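Local coordinates for protein oxaloacetate acetyl hydrolase (Cryphonectria parasitica, PDB 3M0K) that is an enzyme of the phosphoenolpyruvate phosphomutase family, built on a TIM-barrel fold, and holds a manganese ion and an oxalate ion in the model, at residues 165-170 against 190-195; 93-98 against 120-125; 221-226 against 246-251. All coordinates share one frame; numbering follows the deposited sequence.

Contact 1 (165-170 against 190-195); sequences LIARTD and EGADVG. With OXL (oxalate ion), chain B.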
loop_
_atom_site.group_PDB
_atom_site.type_symbol
_atom_site.label_atom_id
_atom_site.label_comp_id
_atom_site.label_asym_id
_atom_site.label_seq_id
_atom_site.Cartn_x
_atom_site.Cartn_y
_atom_site.Cartn_z
ATOM N N LEU A 165 13.999 20.619 7.998
ATOM C CA LEU A 165 14.377 19.473 8.810
ATOM C C LEU A 165 14.461 19.908 10.261
ATOM O O LEU A 165 15.195 20.842 10.598
ATOM C CB LEU A 165 15.710 18.879 8.361
ATOM C CG LEU A 165 16.140 17.651 9.176
ATOM C CD1 LEU A 165 15.212 16.433 8.970
ATOM C CD2 LEU A 165 17.580 17.285 8.847
ATOM N N ILE A 166 13.700 19.221 11.110
ATOM C CA ILE A 166 13.664 19.510 12.533
ATOM C C ILE A 166 14.459 18.428 13.251
ATOM O O ILE A 166 14.132 17.244 13.163
ATOM C CB ILE A 166 12.202 19.544 13.019
ATOM C CG1 ILE A 166 11.434 20.637 12.269
ATOM C CG2 ILE A 166 12.124 19.801 14.505
ATOM C CD1 ILE A 166 9.930 20.345 12.086
ATOM N N ALA A 167 15.525 18.824 13.940
ATOM C CA ALA A 167 16.329 17.865 14.673
ATOM C C ALA A 167 15.743 17.686 16.060
ATOM O O ALA A 167 15.734 18.616 16.868
ATOM C CB ALA A 167 17.783 18.332 14.757
ATOM N N ARG A 168 15.256 16.485 16.340
ATOM C CA ARG A 168 14.636 16.218 17.631
ATOM C C ARG A 168 15.587 15.442 18.519
ATOM O O ARG A 168 16.250 14.524 18.064
ATOM C CB ARG A 168 13.326 15.451 17.445
ATOM C CG ARG A 168 12.828 14.792 18.719
ATOM C CD ARG A 168 11.460 14.167 18.509
ATOM N NE ARG A 168 11.179 13.162 19.529
ATOM C CZ ARG A 168 9.980 12.625 19.730
ATOM N NH1 ARG A 168 8.941 13.013 18.997
ATOM N NH2 ARG A 168 9.817 11.708 20.670
ATOM N N THR A 169 15.684 15.832 19.783
ATOM C CA THR A 169 16.443 15.028 20.724
ATOM C C THR A 169 15.560 14.557 21.859
ATOM O O THR A 169 14.829 15.345 22.463
ATOM C CB THR A 169 17.697 15.741 21.291
ATOM O OG1 THR A 169 18.353 14.849 22.199
ATOM C CG2 THR A 169 17.333 17.019 22.030
ATOM N N ASP A 170 15.640 13.258 22.119
ATOM C CA ASP A 170 14.954 12.603 23.223
ATOM C C ASP A 170 15.928 12.294 24.353
ATOM O O ASP A 170 15.669 11.415 25.181
ATOM C CB ASP A 170 14.334 11.309 22.718
ATOM C CG ASP A 170 13.115 11.558 21.867
ATOM O OD1 ASP A 170 12.069 11.909 22.440
ATOM O OD2 ASP A 170 13.199 11.413 20.631
ATOM N N GLU A 190 25.178 20.617 11.260
ATOM C CA GLU A 190 25.089 19.657 10.168
ATOM C C GLU A 190 24.011 20.058 9.176
ATOM O O GLU A 190 23.895 19.461 8.108
ATOM C CB GLU A 190 24.811 18.252 10.693
ATOM C CG GLU A 190 25.906 17.693 11.566
ATOM C CD GLU A 190 27.201 17.449 10.825
ATOM O OE1 GLU A 190 27.200 17.421 9.574
ATOM O OE2 GLU A 190 28.227 17.269 11.503
ATOM N N GLY A 191 23.208 21.051 9.536
ATOM C CA GLY A 191 22.279 21.634 8.584
ATOM C C GLY A 191 20.804 21.544 8.932
ATOM O O GLY A 191 19.948 21.865 8.108
ATOM N N ALA A 192 20.493 21.116 10.145
ATOM C CA ALA A 192 19.098 21.092 10.559
ATOM C C ALA A 192 18.584 22.523 10.645
ATOM O O ALA A 192 19.333 23.436 10.994
ATOM C CB ALA A 192 18.943 20.371 11.901
ATOM N N ASP A 193 17.308 22.713 10.327
ATOM C CA ASP A 193 16.699 24.039 10.251
ATOM C C ASP A 193 16.055 24.508 11.561
ATOM O O ASP A 193 15.922 25.720 11.808
ATOM C CB ASP A 193 15.634 24.037 9.150
ATOM C CG ASP A 193 16.197 23.660 7.798
ATOM O OD1 ASP A 193 16.924 24.490 7.212
ATOM O OD2 ASP A 193 15.903 22.549 7.310
ATOM N N VAL A 194 15.651 23.552 12.389
ATOM C CA VAL A 194 14.904 23.828 13.607
ATOM C C VAL A 194 15.260 22.759 14.627
ATOM O O VAL A 194 15.595 21.631 14.253
ATOM C CB VAL A 194 13.378 23.756 13.349
ATOM C CG1 VAL A 194 12.606 24.109 14.612
ATOM C CG2 VAL A 194 12.979 24.680 12.205
ATOM N N GLY A 195 15.204 23.096 15.913
ATOM C CA GLY A 195 15.504 22.118 16.935
ATOM C C GLY A 195 14.279 21.773 17.752
ATOM O O GLY A 195 13.392 22.601 17.928
HETATM C C1 OXL B . 4.082 12.044 17.830
HETATM C C2 OXL B . 5.300 12.861 18.244
HETATM O O1 OXL B . 4.220 10.975 17.344
HETATM O O2 OXL B . 6.382 12.418 18.086
HETATM O O3 OXL B . 2.806 12.560 18.043
HETATM O O4 OXL B . 5.135 14.129 18.812
#

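Contact 2 (93-98 against 120-125); sequences ADMDTG and AHLEDQ. With MN (manganese (II) ion), chain C; OXL (oxalate ion), chain B.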
loop_
_atom_site.group_PDB
_atom_site.type_symbol
_atom_site.label_atom_id
_atom_site.label_comp_id
_atom_site.label_asym_id
_atom_site.label_seq_id
_atom_site.Cartn_x
_atom_site.Cartn_y
_atom_site.Cartn_z
ATOM N N ALA A 93 5.687 16.519 9.288
ATOM C CA ALA A 93 5.375 15.142 9.621
ATOM C C ALA A 93 6.480 14.509 10.450
ATOM O O ALA A 93 7.658 14.724 10.191
ATOM C CB ALA A 93 5.135 14.330 8.340
ATOM N N ASP A 94 6.083 13.744 11.458
ATOM C CA ASP A 94 6.990 12.879 12.194
ATOM C C ASP A 94 7.707 12.003 11.178
ATOM O O ASP A 94 7.080 11.455 10.280
ATOM C CB ASP A 94 6.135 11.998 13.097
ATOM C CG ASP A 94 6.925 11.236 14.122
ATOM O OD1 ASP A 94 8.174 11.244 14.110
ATOM O OD2 ASP A 94 6.255 10.603 14.964
ATOM N N MET A 95 9.026 11.883 11.304
ATOM C CA MET A 95 9.747 10.877 10.538
ATOM C C MET A 95 10.561 9.991 11.468
ATOM O O MET A 95 11.474 9.304 11.038
ATOM C CB MET A 95 10.616 11.488 9.426
ATOM C CG MET A 95 11.816 12.331 9.872
ATOM S SD MET A 95 12.883 12.710 8.436
ATOM C CE MET A 95 13.775 11.195 8.251
ATOM N N ASP A 96 10.224 10.029 12.753
ATOM C CA ASP A 96 10.818 9.115 13.710
ATOM C C ASP A 96 12.337 9.111 13.621
ATOM O O ASP A 96 12.962 10.170 13.708
ATOM C CB ASP A 96 10.232 7.720 13.504
ATOM C CG ASP A 96 8.764 7.671 13.858
ATOM O OD1 ASP A 96 8.456 7.668 15.067
ATOM O OD2 ASP A 96 7.929 7.654 12.931
ATOM N N THR A 97 12.928 7.933 13.459
ATOM C CA THR A 97 14.381 7.840 13.359
ATOM C C THR A 97 14.869 7.731 11.919
ATOM O O THR A 97 16.063 7.576 11.671
ATOM C CB THR A 97 14.925 6.650 14.163
ATOM O OG1 THR A 97 14.347 5.444 13.659
ATOM C CG2 THR A 97 14.577 6.801 15.635
ATOM N N GLY A 98 13.949 7.820 10.970
ATOM C CA GLY A 98 14.304 7.654 9.574
ATOM C C GLY A 98 14.127 6.223 9.095
ATOM O O GLY A 98 14.402 5.926 7.943
ATOM N N ALA A 120 9.848 17.768 8.583
ATOM C CA ALA A 120 9.744 16.559 9.396
ATOM C C ALA A 120 10.738 16.625 10.530
ATOM O O ALA A 120 11.787 17.266 10.409
ATOM C CB ALA A 120 10.006 15.300 8.539
ATOM N N HIS A 121 10.394 15.979 11.639
ATOM C CA HIS A 121 11.343 15.854 12.735
ATOM C C HIS A 121 11.966 14.476 12.814
ATOM O O HIS A 121 11.298 13.455 12.644
ATOM C CB HIS A 121 10.778 16.322 14.078
ATOM C CG HIS A 121 9.569 15.575 14.546
ATOM N ND1 HIS A 121 9.640 14.330 15.144
ATOM C CD2 HIS A 121 8.265 15.933 14.587
ATOM C CE1 HIS A 121 8.430 13.940 15.491
ATOM N NE2 HIS A 121 7.572 14.894 15.159
ATOM N N LEU A 122 13.276 14.487 13.035
ATOM C CA LEU A 122 14.120 13.307 13.016
ATOM C C LEU A 122 14.806 13.239 14.370
ATOM O O LEU A 122 15.409 14.223 14.809
ATOM C CB LEU A 122 15.153 13.483 11.896
ATOM C CG LEU A 122 16.289 12.493 11.707
ATOM C CD1 LEU A 122 15.750 11.082 11.660
ATOM C CD2 LEU A 122 17.048 12.831 10.428
ATOM N N GLU A 123 14.713 12.084 15.030
ATOM C CA GLU A 123 15.120 11.970 16.426
ATOM C C GLU A 123 16.320 11.063 16.638
ATOM O O GLU A 123 16.778 10.373 15.721
ATOM C CB GLU A 123 13.943 11.505 17.293
ATOM C CG GLU A 123 13.496 10.080 16.981
ATOM C CD GLU A 123 12.057 9.799 17.401
ATOM O OE1 GLU A 123 11.175 10.660 17.168
ATOM O OE2 GLU A 123 11.808 8.702 17.953
ATOM N N ASP A 124 16.834 11.089 17.861
ATOM C CA ASP A 124 18.015 10.319 18.211
ATOM C C ASP A 124 17.706 9.058 19.022
ATOM O O ASP A 124 18.594 8.480 19.632
ATOM C CB ASP A 124 19.022 11.200 18.951
ATOM C CG ASP A 124 18.437 11.839 20.190
ATOM O OD1 ASP A 124 17.214 11.722 20.405
ATOM O OD2 ASP A 124 19.201 12.473 20.949
ATOM N N GLN A 125 16.451 8.620 19.021
ATOM C CA GLN A 125 16.112 7.374 19.695
ATOM C C GLN A 125 16.714 6.180 18.971
ATOM O O GLN A 125 16.966 6.237 17.767
ATOM C CB GLN A 125 14.595 7.200 19.786
ATOM C CG GLN A 125 13.923 8.217 20.670
ATOM C CD GLN A 125 12.515 7.810 21.039
ATOM O OE1 GLN A 125 11.595 8.621 21.001
ATOM N NE2 GLN A 125 12.337 6.541 21.385
HETATM MN MN MN C . 6.434 10.279 17.082
HETATM C C1 OXL B . 4.082 12.044 17.830
HETATM C C2 OXL B . 5.300 12.861 18.244
HETATM O O1 OXL B . 4.220 10.975 17.344
HETATM O O2 OXL B . 6.382 12.418 18.086
HETATM O O3 OXL B . 2.806 12.560 18.043
HETATM O O4 OXL B . 5.135 14.129 18.812
HETATM O O HOH W 1 8.698 10.535 16.616
HETATM O O HOH W 2 11.426 12.345 15.238
HETATM O O HOH W 3 9.001 7.683 17.745
HETATM O O HOH W 4 6.871 9.164 18.970
#

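Contact 3 (221-226 against 246-251); sequences NSVENG and FSFATL. With CA (calcium ion), chain D; OXL (oxalate ion), chain B.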
loop_
_atom_site.group_PDB
_atom_site.type_symbol
_atom_site.label_atom_id
_atom_site.label_comp_id
_atom_site.label_asym_id
_atom_site.label_seq_id
_atom_site.Cartn_x
_atom_site.Cartn_y
_atom_site.Cartn_z
ATOM N N ASN A 221 7.000 20.773 21.384
ATOM C CA ASN A 221 6.026 19.695 21.217
ATOM C C ASN A 221 5.120 19.573 22.432
ATOM O O ASN A 221 5.529 19.045 23.468
ATOM C CB ASN A 221 6.715 18.357 20.966
ATOM C CG ASN A 221 5.728 17.196 20.949
ATOM O OD1 ASN A 221 4.586 17.357 20.529
ATOM N ND2 ASN A 221 6.152 16.039 21.446
ATOM N N SER A 222 3.893 20.061 22.300
ATOM C CA SER A 222 2.906 19.972 23.365
ATOM C C SER A 222 2.184 18.628 23.283
ATOM O O SER A 222 1.559 18.325 22.274
ATOM C CB SER A 222 1.904 21.121 23.222
ATOM O OG SER A 222 0.864 21.032 24.186
ATOM N N VAL A 223 2.286 17.812 24.324
ATOM C CA VAL A 223 1.630 16.511 24.314
ATOM C C VAL A 223 0.436 16.556 25.243
ATOM O O VAL A 223 0.589 16.631 26.460
ATOM C CB VAL A 223 2.575 15.385 24.763
ATOM C CG1 VAL A 223 1.870 14.039 24.681
ATOM C CG2 VAL A 223 3.826 15.377 23.901
ATOM N N GLU A 224 -0.759 16.528 24.666
ATOM C CA GLU A 224 -1.962 16.671 25.472
ATOM C C GLU A 224 -2.077 15.528 26.469
ATOM O O GLU A 224 -2.040 14.352 26.087
ATOM C CB GLU A 224 -3.205 16.739 24.595
ATOM C CG GLU A 224 -4.499 16.786 25.388
ATOM C CD GLU A 224 -4.659 18.075 26.177
ATOM O OE1 GLU A 224 -3.789 18.968 26.102
ATOM O OE2 GLU A 224 -5.678 18.202 26.866
ATOM N N ASN A 225 -2.195 15.891 27.746
ATOM C CA ASN A 225 -2.334 14.924 28.835
ATOM C C ASN A 225 -1.093 14.070 29.049
ATOM O O ASN A 225 -1.160 13.008 29.663
ATOM C CB ASN A 225 -3.581 14.066 28.614
ATOM C CG ASN A 225 -4.836 14.903 28.574
ATOM O OD1 ASN A 225 -4.869 15.983 29.151
ATOM N ND2 ASN A 225 -5.858 14.435 27.870
ATOM N N GLY A 226 0.042 14.549 28.542
ATOM C CA GLY A 226 1.305 13.855 28.701
ATOM C C GLY A 226 2.027 14.247 29.975
ATOM O O GLY A 226 1.403 14.678 30.947
ATOM N N PHE A 246 0.963 20.177 18.350
ATOM C CA PHE A 246 0.062 19.652 19.358
ATOM C C PHE A 246 -0.212 18.197 19.032
ATOM O O PHE A 246 -1.192 17.866 18.378
ATOM C CB PHE A 246 -1.209 20.497 19.413
ATOM C CG PHE A 246 -0.968 21.893 19.921
ATOM C CD1 PHE A 246 -1.225 22.211 21.239
ATOM C CD2 PHE A 246 -0.450 22.871 19.085
ATOM C CE1 PHE A 246 -0.988 23.484 21.718
ATOM C CE2 PHE A 246 -0.212 24.154 19.560
ATOM C CZ PHE A 246 -0.484 24.456 20.878
ATOM N N SER A 247 0.691 17.345 19.504
ATOM C CA SER A 247 0.740 15.931 19.156
ATOM C C SER A 247 -0.583 15.191 19.192
ATOM O O SER A 247 -0.953 14.518 18.229
ATOM C CB SER A 247 1.703 15.225 20.102
ATOM O OG SER A 247 3.014 15.415 19.649
ATOM N N PHE A 248 -1.278 15.293 20.318
ATOM C CA PHE A 248 -2.477 14.492 20.543
ATOM C C PHE A 248 -3.749 15.326 20.509
ATOM O O PHE A 248 -4.775 14.926 21.054
ATOM C CB PHE A 248 -2.375 13.737 21.878
ATOM C CG PHE A 248 -1.430 12.567 21.852
ATOM C CD1 PHE A 248 -1.915 11.273 21.786
ATOM C CD2 PHE A 248 -0.054 12.759 21.906
ATOM C CE1 PHE A 248 -1.048 10.186 21.772
ATOM C CE2 PHE A 248 0.819 11.677 21.886
ATOM C CZ PHE A 248 0.319 10.389 21.818
ATOM N N ALA A 249 -3.690 16.458 19.820
ATOM C CA ALA A 249 -4.790 17.418 19.788
ATOM C C ALA A 249 -6.083 16.882 19.174
ATOM O O ALA A 249 -7.177 17.354 19.489
ATOM C CB ALA A 249 -4.365 18.670 19.062
ATOM N N THR A 250 -5.968 15.919 18.269
ATOM C CA THR A 250 -7.167 15.366 17.651
ATOM C C THR A 250 -7.397 13.900 18.029
ATOM O O THR A 250 -8.537 13.468 18.180
ATOM C CB THR A 250 -7.164 15.552 16.125
ATOM O OG1 THR A 250 -6.036 14.889 15.560
ATOM C CG2 THR A 250 -7.090 17.033 15.766
ATOM N N LEU A 251 -6.324 13.142 18.220
ATOM C CA LEU A 251 -6.476 11.726 18.546
ATOM C C LEU A 251 -7.186 11.559 19.892
ATOM O O LEU A 251 -8.098 10.737 20.039
ATOM C CB LEU A 251 -5.117 11.028 18.563
ATOM C CG LEU A 251 -5.189 9.504 18.611
ATOM C CD1 LEU A 251 -5.589 8.954 17.234
ATOM C CD2 LEU A 251 -3.845 8.935 19.045
HETATM CA CA CA D . -6.126 17.943 29.148
HETATM C C1 OXL B . 4.082 12.044 17.830
HETATM C C2 OXL B . 5.300 12.861 18.244
HETATM O O1 OXL B . 4.220 10.975 17.344
HETATM O O2 OXL B . 6.382 12.418 18.086
HETATM O O3 OXL B . 2.806 12.560 18.043
HETATM O O4 OXL B . 5.135 14.129 18.812
HETATM O O HOH W 5 -1.388 18.184 22.069
HETATM O O HOH W 6 -7.285 19.979 29.722
HETATM O O HOH W 7 -4.121 19.123 29.822
#

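Contact 1 (165-170 against 190-195)
Ile-166 and Val-194 pair strands 164-169 and 194-197 of the TIM barrel, neighbouring parallel strands joined by a beta-alpha-beta crossover that runs through helix 177-190. The bonding begins just after a Schellman motif at Gly-191 ends that helix. Leu-165 O receives two backbone donors, Asp-193 N at 2.8 Å in the carbonyl plane and Val-194 N at 3.3 Å, tilted out of it. Two residues on, Ala-167 N gives a 2.8 Å bond to Val-194 O. Asp-193 adds a side-chain clamp: CG stands beside its own backbone N (chi1 -58°), which brings OD2 to 2.8 Å from Leu-165 N, met with the anti lone pair in a nearly straight bond (167°). On one sheet face Ile-166 and Val-194 lie side by side, CG1 of the former 3.8 Å from CB of the latter, with Leu-219 touching both. On the other, the Ala-167 methyl touches that of Ala-192 and packs on helices 142-158 and 177-190. Farther along the strand, the Arg-168 chain, extended from CG to NE, carries its guanidinium to the oxalate. Its NE and NH2 grip the Asp-170 carboxylate side-on, and NH1, at the guanidinium edge, bonds oxalate O2 at 2.8 Å. Asp-193 also forms salt bridges with Lys-156 and Arg-17, which would be expected to keep its carboxylate ionised, while Asp-170 fixes the rotation of the guanidinium that meets the oxalate.

Contact 2 (93-98 against 120-125)
The His-121 ring carries Asp-94 CA over one face, 3.9 Å from its centroid and 22° off the normal, a CH-pi contact; two waters lie at its edge, in plane. The Asp-94 carboxylate is turned 29° from the ring. With CG anti to the backbone N (chi1 -169°), its OD2 binds the manganese ion and OD1 takes the N-H of Asp-96 at 2.7 Å, from above the carboxylate plane, making an Asx turn. One edge water is a manganese ligand within bonding reach of Asp-94 OD1 and Glu-123 OE1; the other lies within reach of His-121 ND1, Glu-123 OE1 and Asp-96 O. Water thus spans the acidic groups, with Asp-94 OD1 and Glu-123 OE1 4.3 Å apart, and oxalate O1 and O2 chelate the metal. Backbone bonds run from Met-95 N to His-121 O (3.1 Å) and from Glu-123 N to Asp-96 O (2.9 Å), a carbonyl offered by the type II' turn 95-98. Met-95 CE meets Leu-122 CD1 at 3.9 Å. His-121 NE2 is bonded to Tyr-50 OH, and Asp-96 OD2 to Tyr-99 OH. The contact closes the beta-alpha-beta unit of strand 91-94, helix 102-114 and strand 119-122: Met-95 packs on that helix, Leu-122 on helix 142-158, and His-121 against strand 164-169.

Contact 3 (221-226 against 246-251)
Ser-222 and Phe-246 form a parallel bridge at the C-terminal ends of barrel strands 219-222 and 243-246, where Ser-247 N bonds Ser-222 O at 3.1 Å before both segments leave the TIM-barrel sheet through beta turns, type II at 223-226 and type I at 246-249. A water bonded to Ser-222 O sits in the parting, with weak bonds from Glu-224 N and Phe-248 N. Beyond the bridge, Val-223 and Phe-248 lie side by side and point the same way: CG1 of Val-223, anti to its backbone N (chi1 -178°), comes 3.6 Å from CD2 of the Phe-248 ring. Phe-248 also packs on Ala-54 and on Leu-282 of a neighbouring subunit. The Glu-224 chain starts toward Phe-248, then bends at chi2 (67°) and leads its carboxylate off to a calcium ion. Glu-224 OE2 and Asn-225 OD1 bind this ion together with two waters and, from the second subunit, Thr-273 O and Asp-275 OD1, a metal bridge between chains. At the other end of the contact Asn-221 ND2 is bonded to Glu-198. Ser-247 OG lies 2.6 Å from Asn-221 OD1 and 2.6 Å from oxalate O4, two acceptors for its one hydroxyl proton.

In the fold
All three contacts join strands of one TIM-barrel sheet and reach the same oxalate, but only contacts 1 and 2 touch: strands 119-122 and 164-169 are neighbours, with Arg-168 N 2.7 Å from Leu-122 O and Asp-170 N 2.8 Å from Asp-124 OD1. Contact 3 joins strands 219-222 and 243-246, its centre about 20 Å from that of contact 1 and about 17 Å from that of contact 2. Contact 2 is wholly buried and rich in acids, metal and water. Contact 1, buried but for Asp-193, is mostly backbone pairing and apolar side chains. Contact 3, also largely buried, with Ser-222 and Val-223 partly exposed, alone meets another subunit, a calcium ion being shared between the two chains.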